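Long-range contact in proteolytically activated form of PPO4 Tyrosinase (Agaricus bisporus var. bisporus H97, PDB 4OUA), which catalyses the o-hydroxylation of monophenols and the oxidation of the resulting o-diphenols to o-quinones at a two-copper centre, the initial step of melanin synthesis: residues 286-300 with 341-354. Residues are numbered along the deposited sequence; the frame is centred on the assembly and turned at random.
Sequences DRHLSLWQALYPGVW and LTDTALLNYSYPDF
Arg-287 and Tyr-351 meet where segment 341-354 runs past helix 277-295, a helix of the di-copper tyrosinase fold that carries the copper ligand His-282. With CG anti to the backbone N (chi1 -172°), the Arg-287 chain starts over the phenol: CB stands 3.7 Å from the centroid of the Tyr-351 ring, a CH-pi contact, and CG lies over the same face near CD1. CD also nears Asp-353 OD1. NE hydrogen-bonds to Asn-284 OD1, NH2 forms a salt bridge with Asp-132, and NH1 donates to Asp-353 OD1 at 2.9 Å, 3° out of the guanidinium plane, completing a second salt bridge. At the ring's far end, Asp-286 OD2 accepts hydrogen bonds from the hydroxyls of Tyr-351 and Tyr-349, the latter at 2.9 Å, syn but tilted out of the carboxylate plane, while OD1 pairs with Arg-91. A leucine in place of Tyr-351 would probably leave OD2 without one of its two tyrosine donors and Arg-287 CB without its aromatic face. Phe-354 CZ reaches Leu-291 CD2 (3.8 Å). Near the helix end Gln-293 NE2 donates to a lone pair of Thr-342 O at 2.9 Å; beyond it, Thr-342 CG2 sits over the Trp-300 five-membered ring, 15° off its normal.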
loop_
_atom_site.group_PDB
_atom_site.type_symbol
_atom_site.label_atom_id
_atom_site.label_comp_id
_atom_site.label_asym_id
_atom_site.label_seq_id
_atom_site.Cartn_x
_atom_site.Cartn_y
_atom_site.Cartn_z
ATOM N N ASP A 286 -4.404 5.235 1.055
ATOM C CA ASP A 286 -5.714 4.839 1.546
ATOM C C ASP A 286 -6.180 5.785 2.645
ATOM O O ASP A 286 -7.376 6.028 2.799
ATOM C CB ASP A 286 -5.684 3.401 2.060
ATOM C CG ASP A 286 -7.062 2.874 2.394
ATOM O OD1 ASP A 286 -7.734 2.351 1.482
ATOM O OD2 ASP A 286 -7.474 2.983 3.568
ATOM N N ARG A 287 -5.227 6.319 3.405
ATOM C CA ARG A 287 -5.543 7.268 4.466
ATOM C C ARG A 287 -6.066 8.568 3.871
ATOM O O ARG A 287 -6.933 9.224 4.447
ATOM C CB ARG A 287 -4.319 7.544 5.338
ATOM C CG ARG A 287 -4.621 8.383 6.570
ATOM C CD ARG A 287 -3.388 8.569 7.435
ATOM N NE ARG A 287 -2.453 9.522 6.848
ATOM C CZ ARG A 287 -2.327 10.783 7.246
ATOM N NH1 ARG A 287 -3.071 11.243 8.242
ATOM N NH2 ARG A 287 -1.453 11.582 6.654
ATOM N N HIS A 288 -5.523 8.935 2.715
ATOM C CA HIS A 288 -5.981 10.111 1.989
ATOM C C HIS A 288 -7.444 9.942 1.600
ATOM O O HIS A 288 -8.243 10.872 1.718
ATOM C CB HIS A 288 -5.121 10.349 0.745
ATOM C CG HIS A 288 -3.738 10.832 1.050
ATOM N ND1 HIS A 288 -2.747 10.903 0.095
ATOM C CD2 HIS A 288 -3.181 11.278 2.202
ATOM C CE1 HIS A 288 -1.639 11.369 0.644
ATOM N NE2 HIS A 288 -1.876 11.603 1.922
ATOM N N LEU A 289 -7.783 8.742 1.142
ATOM C CA LEU A 289 -9.153 8.424 0.771
ATOM C C LEU A 289 -10.083 8.558 1.973
ATOM O O LEU A 289 -11.193 9.072 1.851
ATOM C CB LEU A 289 -9.233 7.012 0.189
ATOM C CG LEU A 289 -10.596 6.574 -0.341
ATOM C CD1 LEU A 289 -11.079 7.531 -1.415
ATOM C CD2 LEU A 289 -10.519 5.156 -0.878
ATOM N N SER A 290 -9.621 8.100 3.133
ATOM C CA SER A 290 -10.397 8.206 4.365
ATOM C C SER A 290 -10.592 9.665 4.763
ATOM O O SER A 290 -11.683 10.064 5.168
ATOM C CB SER A 290 -9.718 7.440 5.503
ATOM O OG SER A 290 -9.728 6.044 5.264
ATOM N N LEU A 291 -9.528 10.456 4.645
ATOM C CA LEU A 291 -9.583 11.877 4.973
ATOM C C LEU A 291 -10.485 12.630 4.001
ATOM O O LEU A 291 -11.285 13.475 4.404
ATOM C CB LEU A 291 -8.183 12.489 4.964
ATOM C CG LEU A 291 -7.256 12.119 6.121
ATOM C CD1 LEU A 291 -5.923 12.839 5.989
ATOM C CD2 LEU A 291 -7.908 12.443 7.454
ATOM N N TRP A 292 -10.342 12.315 2.719
ATOM C CA TRP A 292 -11.153 12.933 1.678
ATOM C C TRP A 292 -12.632 12.620 1.881
ATOM O O TRP A 292 -13.490 13.473 1.654
ATOM C CB TRP A 292 -10.689 12.465 0.298
ATOM C CG TRP A 292 -11.573 12.906 -0.820
ATOM C CD1 TRP A 292 -11.486 14.071 -1.525
ATOM C CD2 TRP A 292 -12.678 12.183 -1.374
ATOM N NE1 TRP A 292 -12.472 14.119 -2.482
ATOM C CE2 TRP A 292 -13.216 12.974 -2.409
ATOM C CE3 TRP A 292 -13.265 10.946 -1.093
ATOM C CZ2 TRP A 292 -14.314 12.565 -3.164
ATOM C CZ3 TRP A 292 -14.354 10.543 -1.844
ATOM C CH2 TRP A 292 -14.867 11.350 -2.867
ATOM N N GLN A 293 -12.923 11.396 2.315
ATOM C CA GLN A 293 -14.295 10.993 2.609
ATOM C C GLN A 293 -14.906 11.868 3.698
ATOM O O GLN A 293 -16.105 12.140 3.687
ATOM C CB GLN A 293 -14.351 9.523 3.036
ATOM C CG GLN A 293 -14.064 8.527 1.927
ATOM C CD GLN A 293 -14.038 7.098 2.430
ATOM O OE1 GLN A 293 -13.084 6.357 2.185
ATOM N NE2 GLN A 293 -15.087 6.701 3.143
ATOM N N ALA A 294 -14.072 12.306 4.635
ATOM C CA ALA A 294 -14.531 13.151 5.730
ATOM C C ALA A 294 -14.956 14.525 5.219
ATOM O O ALA A 294 -15.889 15.131 5.744
ATOM C CB ALA A 294 -13.444 13.288 6.782
ATOM N N LEU A 295 -14.269 15.010 4.190
ATOM C CA LEU A 295 -14.578 16.314 3.615
ATOM C C LEU A 295 -15.720 16.227 2.608
ATOM O O LEU A 295 -16.550 17.130 2.523
ATOM C CB LEU A 295 -13.340 16.915 2.943
ATOM C CG LEU A 295 -12.139 17.215 3.842
ATOM C CD1 LEU A 295 -11.026 17.873 3.040
ATOM C CD2 LEU A 295 -12.545 18.089 5.020
ATOM N N TYR A 296 -15.759 15.135 1.850
ATOM C CA TYR A 296 -16.749 14.978 0.790
ATOM C C TYR A 296 -17.632 13.750 0.984
ATOM O O TYR A 296 -17.601 12.829 0.168
ATOM C CB TYR A 296 -16.058 14.897 -0.572
ATOM C CG TYR A 296 -15.357 16.171 -0.981
ATOM C CD1 TYR A 296 -16.062 17.214 -1.567
ATOM C CD2 TYR A 296 -13.992 16.328 -0.790
ATOM C CE1 TYR A 296 -15.427 18.379 -1.945
ATOM C CE2 TYR A 296 -13.348 17.491 -1.165
ATOM C CZ TYR A 296 -14.071 18.513 -1.742
ATOM O OH TYR A 296 -13.435 19.674 -2.119
ATOM N N PRO A 297 -18.432 13.738 2.061
ATOM C CA PRO A 297 -19.339 12.616 2.313
ATOM C C PRO A 297 -20.422 12.519 1.245
ATOM O O PRO A 297 -20.893 13.546 0.755
ATOM C CB PRO A 297 -19.942 12.952 3.679
ATOM C CG PRO A 297 -19.849 14.433 3.771
ATOM C CD PRO A 297 -18.577 14.804 3.067
ATOM N N GLY A 298 -20.803 11.298 0.885
ATOM C CA GLY A 298 -21.827 11.090 -0.120
ATOM C C GLY A 298 -21.251 10.866 -1.504
ATOM O O GLY A 298 -21.905 10.280 -2.367
ATOM N N VAL A 299 -20.025 11.335 -1.718
ATOM C CA VAL A 299 -19.361 11.169 -3.006
ATOM C C VAL A 299 -18.574 9.864 -3.056
ATOM O O VAL A 299 -17.717 9.615 -2.207
ATOM C CB VAL A 299 -18.403 12.336 -3.307
ATOM C CG1 VAL A 299 -17.829 12.196 -4.710
ATOM C CG2 VAL A 299 -19.119 13.663 -3.153
ATOM N N TRP A 300 -18.864 9.035 -4.055
ATOM C CA TRP A 300 -18.159 7.769 -4.221
ATOM C C TRP A 300 -17.964 7.436 -5.702
ATOM O O TRP A 300 -17.977 8.325 -6.552
ATOM C CB TRP A 300 -18.910 6.641 -3.507
ATOM C CG TRP A 300 -18.029 5.496 -3.091
ATOM C CD1 TRP A 300 -18.187 4.179 -3.415
ATOM C CD2 TRP A 300 -16.847 5.570 -2.282
ATOM N NE1 TRP A 300 -17.183 3.429 -2.853
ATOM C CE2 TRP A 300 -16.347 4.257 -2.154
ATOM C CE3 TRP A 300 -16.165 6.618 -1.654
ATOM C CZ2 TRP A 300 -15.195 3.965 -1.422
ATOM C CZ3 TRP A 300 -15.022 6.325 -0.928
ATOM C CH2 TRP A 300 -14.549 5.010 -0.818
ATOM N N LEU A 341 -17.090 -0.494 0.378
ATOM C CA LEU A 341 -15.733 -0.119 0.772
ATOM C C LEU A 341 -15.617 1.317 1.275
ATOM O O LEU A 341 -14.510 1.827 1.460
ATOM C CB LEU A 341 -14.769 -0.329 -0.396
ATOM C CG LEU A 341 -14.536 -1.784 -0.796
ATOM C CD1 LEU A 341 -13.466 -1.876 -1.872
ATOM C CD2 LEU A 341 -14.162 -2.617 0.421
ATOM N N THR A 342 -16.753 1.970 1.495
ATOM C CA THR A 342 -16.750 3.307 2.073
ATOM C C THR A 342 -16.452 3.223 3.563
ATOM O O THR A 342 -15.999 4.189 4.173
ATOM C CB THR A 342 -18.094 4.026 1.861
ATOM O OG1 THR A 342 -19.142 3.284 2.497
ATOM C CG2 THR A 342 -18.397 4.164 0.377
ATOM N N ASP A 343 -16.705 2.052 4.138
ATOM C CA ASP A 343 -16.507 1.833 5.564
ATOM C C ASP A 343 -15.325 0.904 5.830
ATOM O O ASP A 343 -15.432 -0.312 5.668
ATOM C CB ASP A 343 -17.779 1.259 6.190
ATOM C CG ASP A 343 -17.655 1.064 7.686
ATOM O OD1 ASP A 343 -16.874 1.805 8.319
ATOM O OD2 ASP A 343 -18.342 0.169 8.227
ATOM N N THR A 344 -14.202 1.482 6.245
ATOM C CA THR A 344 -12.988 0.712 6.498
ATOM C C THR A 344 -13.145 -0.218 7.700
ATOM O O THR A 344 -12.330 -1.116 7.910
ATOM C CB THR A 344 -11.772 1.634 6.734
ATOM O OG1 THR A 344 -11.954 2.377 7.946
ATOM C CG2 THR A 344 -11.599 2.598 5.569
ATOM N N ALA A 345 -14.196 -0.002 8.484
ATOM C CA ALA A 345 -14.453 -0.827 9.656
ATOM C C ALA A 345 -14.765 -2.266 9.254
ATOM O O ALA A 345 -14.557 -3.197 10.035
ATOM C CB ALA A 345 -15.593 -0.242 10.475
ATOM N N LEU A 346 -15.262 -2.441 8.034
ATOM C CA LEU A 346 -15.565 -3.770 7.511
ATOM C C LEU A 346 -14.295 -4.591 7.344
ATOM O O LEU A 346 -14.342 -5.817 7.250
ATOM C CB LEU A 346 -16.300 -3.672 6.173
ATOM C CG LEU A 346 -17.798 -3.981 6.189
ATOM C CD1 LEU A 346 -18.537 -3.036 7.125
ATOM C CD2 LEU A 346 -18.371 -3.907 4.783
ATOM N N LEU A 347 -13.161 -3.900 7.304
ATOM C CA LEU A 347 -11.868 -4.553 7.151
ATOM C C LEU A 347 -11.043 -4.406 8.424
ATOM O O LEU A 347 -9.830 -4.605 8.417
ATOM C CB LEU A 347 -11.122 -3.973 5.949
ATOM C CG LEU A 347 -11.818 -4.201 4.605
ATOM C CD1 LEU A 347 -11.241 -3.295 3.528
ATOM C CD2 LEU A 347 -11.713 -5.663 4.191
ATOM N N ASN A 348 -11.719 -4.051 9.511
ATOM C CA ASN A 348 -11.107 -3.989 10.834
ATOM C C ASN A 348 -9.907 -3.053 10.934
ATOM O O ASN A 348 -8.919 -3.372 11.596
ATOM C CB ASN A 348 -10.689 -5.392 11.279
ATOM C CG ASN A 348 -11.708 -6.037 12.197
ATOM O OD1 ASN A 348 -12.803 -5.510 12.393
ATOM N ND2 ASN A 348 -11.351 -7.182 12.768
ATOM N N TYR A 349 -9.990 -1.896 10.287
ATOM C CA TYR A 349 -8.922 -0.913 10.404
ATOM C C TYR A 349 -9.449 0.516 10.353
ATOM O O TYR A 349 -10.615 0.754 10.044
ATOM C CB TYR A 349 -7.871 -1.128 9.308
ATOM C CG TYR A 349 -8.258 -0.612 7.940
ATOM C CD1 TYR A 349 -7.890 0.663 7.530
ATOM C CD2 TYR A 349 -8.971 -1.404 7.052
ATOM C CE1 TYR A 349 -8.233 1.140 6.280
ATOM C CE2 TYR A 349 -9.319 -0.937 5.798
ATOM C CZ TYR A 349 -8.946 0.335 5.418
ATOM O OH TYR A 349 -9.288 0.805 4.170
ATOM N N SER A 350 -8.570 1.460 10.671
ATOM C CA SER A 350 -8.905 2.877 10.659
ATOM C C SER A 350 -7.635 3.697 10.848
ATOM O O SER A 350 -6.541 3.140 10.947
ATOM C CB SER A 350 -9.924 3.208 11.749
ATOM O OG SER A 350 -10.220 4.594 11.765
ATOM N N TYR A 351 -7.778 5.017 10.902
ATOM C CA TYR A 351 -6.619 5.889 11.046
ATOM C C TYR A 351 -6.754 6.785 12.268
ATOM O O TYR A 351 -7.857 7.198 12.624
ATOM C CB TYR A 351 -6.423 6.724 9.780
ATOM C CG TYR A 351 -6.229 5.877 8.545
ATOM C CD1 TYR A 351 -4.970 5.416 8.187
ATOM C CD2 TYR A 351 -7.307 5.519 7.747
ATOM C CE1 TYR A 351 -4.787 4.631 7.065
ATOM C CE2 TYR A 351 -7.135 4.734 6.622
ATOM C CZ TYR A 351 -5.872 4.294 6.286
ATOM O OH TYR A 351 -5.694 3.512 5.167
ATOM N N PRO A 352 -5.620 7.084 12.917
ATOM C CA PRO A 352 -5.568 7.866 14.157
ATOM C C PRO A 352 -6.028 9.311 13.976
ATOM O O PRO A 352 -6.217 10.019 14.967
ATOM C CB PRO A 352 -4.085 7.810 14.544
ATOM C CG PRO A 352 -3.369 7.534 13.273
ATOM C CD PRO A 352 -4.282 6.662 12.473
ATOM N N ASP A 353 -6.207 9.737 12.729
ATOM C CA ASP A 353 -6.673 11.087 12.434
ATOM C C ASP A 353 -8.096 11.310 12.937
ATOM O O ASP A 353 -8.528 12.449 13.109
ATOM C CB ASP A 353 -6.609 11.359 10.930
ATOM C CG ASP A 353 -5.248 11.045 10.337
ATOM O OD1 ASP A 353 -5.018 9.874 9.967
ATOM O OD2 ASP A 353 -4.409 11.966 10.243
ATOM N N PHE A 354 -8.816 10.219 13.177
ATOM C CA PHE A 354 -10.225 10.293 13.544
ATOM C C PHE A 354 -10.487 9.987 15.017
ATOM O O PHE A 354 -11.639 9.954 15.448
ATOM C CB PHE A 354 -11.044 9.329 12.682
ATOM C CG PHE A 354 -10.917 9.576 11.207
ATOM C CD1 PHE A 354 -11.664 10.566 10.592
ATOM C CD2 PHE A 354 -10.060 8.813 10.435
ATOM C CE1 PHE A 354 -11.554 10.793 9.234
ATOM C CE2 PHE A 354 -9.944 9.035 9.075
ATOM C CZ PHE A 354 -10.693 10.027 8.475
#